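Local coordinates for cytosolic iron-sulfur protein assembly protein 1 (Saccharomyces cerevisiae, PDB 2HES) that serves as an essential WD40-repeat component of the cytosolic iron-sulfur protein assembly machinery, needed for maturation of extramitochondrial iron-sulfur proteins, at residues E109-V113 and T124-D128. Residues are numbered along the deposited sequence; the frame is centred on the assembly and turned at random.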
loop_
_atom_site.group_PDB
_atom_site.type_symbol
_atom_site.label_atom_id
_atom_site.label_comp_id
_atom_site.label_asym_id
_atom_site.label_seq_id
_atom_site.Cartn_x
_atom_site.Cartn_y
_atom_site.Cartn_z
ATOM N N GLU A 109 0.873 -6.720 16.303
ATOM C CA GLU A 109 0.667 -7.050 14.907
ATOM C C GLU A 109 1.327 -6.025 13.994
ATOM O O GLU A 109 1.065 -4.814 14.132
ATOM C CB GLU A 109 -0.826 -7.108 14.595
ATOM C CG GLU A 109 -1.592 -8.122 15.491
ATOM C CD GLU A 109 -3.098 -8.089 15.287
ATOM O OE1 GLU A 109 -3.662 -6.994 15.106
ATOM O OE2 GLU A 109 -3.715 -9.178 15.301
ATOM N N VAL A 110 2.126 -6.512 13.052
ATOM C CA VAL A 110 2.661 -5.666 11.964
ATOM C C VAL A 110 1.553 -5.535 10.923
ATOM O O VAL A 110 0.973 -6.549 10.510
ATOM C CB VAL A 110 3.936 -6.265 11.286
ATOM C CG1 VAL A 110 4.332 -5.453 10.002
ATOM C CG2 VAL A 110 5.106 -6.344 12.234
ATOM N N LYS A 111 1.217 -4.304 10.549
ATOM C CA LYS A 111 0.149 -4.051 9.567
ATOM C C LYS A 111 0.645 -3.693 8.174
ATOM O O LYS A 111 -0.082 -3.844 7.194
ATOM C CB LYS A 111 -0.771 -2.905 10.003
ATOM C CG LYS A 111 -1.575 -3.111 11.279
ATOM C CD LYS A 111 -2.386 -4.428 11.229
ATOM C CE LYS A 111 -3.124 -4.635 12.531
ATOM N NZ LYS A 111 -4.310 -3.743 12.598
ATOM N N GLY A 112 1.868 -3.163 8.077
ATOM C CA GLY A 112 2.383 -2.774 6.791
ATOM C C GLY A 112 3.896 -2.761 6.683
ATOM O O GLY A 112 4.613 -2.544 7.684
ATOM N N VAL A 113 4.357 -3.001 5.469
ATOM C CA VAL A 113 5.792 -2.817 5.127
ATOM C C VAL A 113 5.884 -2.045 3.830
ATOM O O VAL A 113 5.052 -2.237 2.913
ATOM C CB VAL A 113 6.585 -4.168 5.023
ATOM C CG1 VAL A 113 6.508 -4.957 6.326
ATOM C CG2 VAL A 113 6.048 -5.048 3.911
ATOM N N THR A 124 8.101 -0.011 8.663
ATOM C CA THR A 124 7.119 -0.975 9.131
ATOM C C THR A 124 6.098 -0.252 10.026
ATOM O O THR A 124 6.429 0.741 10.687
ATOM C CB THR A 124 7.759 -2.186 9.858
ATOM O OG1 THR A 124 8.275 -1.804 11.146
ATOM C CG2 THR A 124 8.851 -2.891 8.957
ATOM N N CYS A 125 4.859 -0.722 10.047
ATOM C CA CYS A 125 3.884 -0.093 10.957
ATOM C C CYS A 125 3.068 -1.165 11.612
ATOM O O CYS A 125 3.051 -2.322 11.164
ATOM C CB CYS A 125 2.977 0.932 10.268
ATOM S SG CYS A 125 1.898 0.183 9.051
ATOM N N SER A 126 2.401 -0.755 12.689
ATOM C CA SER A 126 1.924 -1.706 13.651
ATOM C C SER A 126 0.647 -1.239 14.367
ATOM O O SER A 126 0.391 -0.030 14.573
ATOM C CB SER A 126 3.039 -1.976 14.656
ATOM O OG SER A 126 2.653 -2.954 15.598
ATOM N N ARG A 127 -0.103 -2.237 14.816
ATOM C CA ARG A 127 -1.158 -2.038 15.814
ATOM C C ARG A 127 -0.677 -1.292 17.079
ATOM O O ARG A 127 -1.483 -0.678 17.810
ATOM C CB ARG A 127 -1.751 -3.385 16.180
ATOM C CG ARG A 127 -2.949 -3.277 17.138
ATOM C CD ARG A 127 -3.899 -4.436 16.924
ATOM N NE ARG A 127 -5.134 -4.281 17.704
ATOM C CZ ARG A 127 -5.836 -5.294 18.200
ATOM N NH1 ARG A 127 -5.426 -6.554 18.019
ATOM N NH2 ARG A 127 -6.944 -5.053 18.904
ATOM N N ASP A 128 0.633 -1.297 17.315
ATOM C CA ASP A 128 1.231 -0.654 18.482
ATOM C C ASP A 128 1.372 0.864 18.365
ATOM O O ASP A 128 1.931 1.506 19.239
ATOM C CB ASP A 128 2.565 -1.336 18.833
ATOM C CG ASP A 128 3.687 -0.952 17.895
ATOM O OD1 ASP A 128 3.497 -0.024 17.072
ATOM O OD2 ASP A 128 4.785 -1.564 17.992
#
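Strands 110-113 and 124-126 run antiparallel, their axes 4.5 Å apart at closest approach and 157° between directions. Cys-125 N donates to Gly-112 O (3.0 Å), while Cys-125 O accepts from Lys-111 N (2.8 Å) and weakly from Gly-112 N (3.4 Å). Two residues thus face one, a classic beta bulge; Lys-111, with psi near -24°, shifts the register between the pairs Val-110/Ser-126 and Gly-112/Cys-125. At the end of strand 124-126, Ser-126 OG and the following Arg-127 N both donate to Glu-109 O, each at 2.9 Å. Ser-126 OG also accepts from Asp-128 N (3.1 Å), an ST turn. The pair forms the hairpin of the two innermost strands of a four-stranded blade of the seven-bladed beta-propeller, within WD repeat 3. On one face, Val-113 CG1 meets Thr-124 CG2 at 4.1 Å, and Val-82 of the preceding blade packs against both. On the other, Cys-125 SG fills the space where Gly-112 has no side chain; the Cys-125 side chain also touches Val-156 and Val-159 of the next blade. Lys-111 NZ forms a salt bridge with Asp-155 OD1; Arg-127 NH1 forms one, with a weak hydrogen bond, to Glu-109 OE1 (3.4 Å).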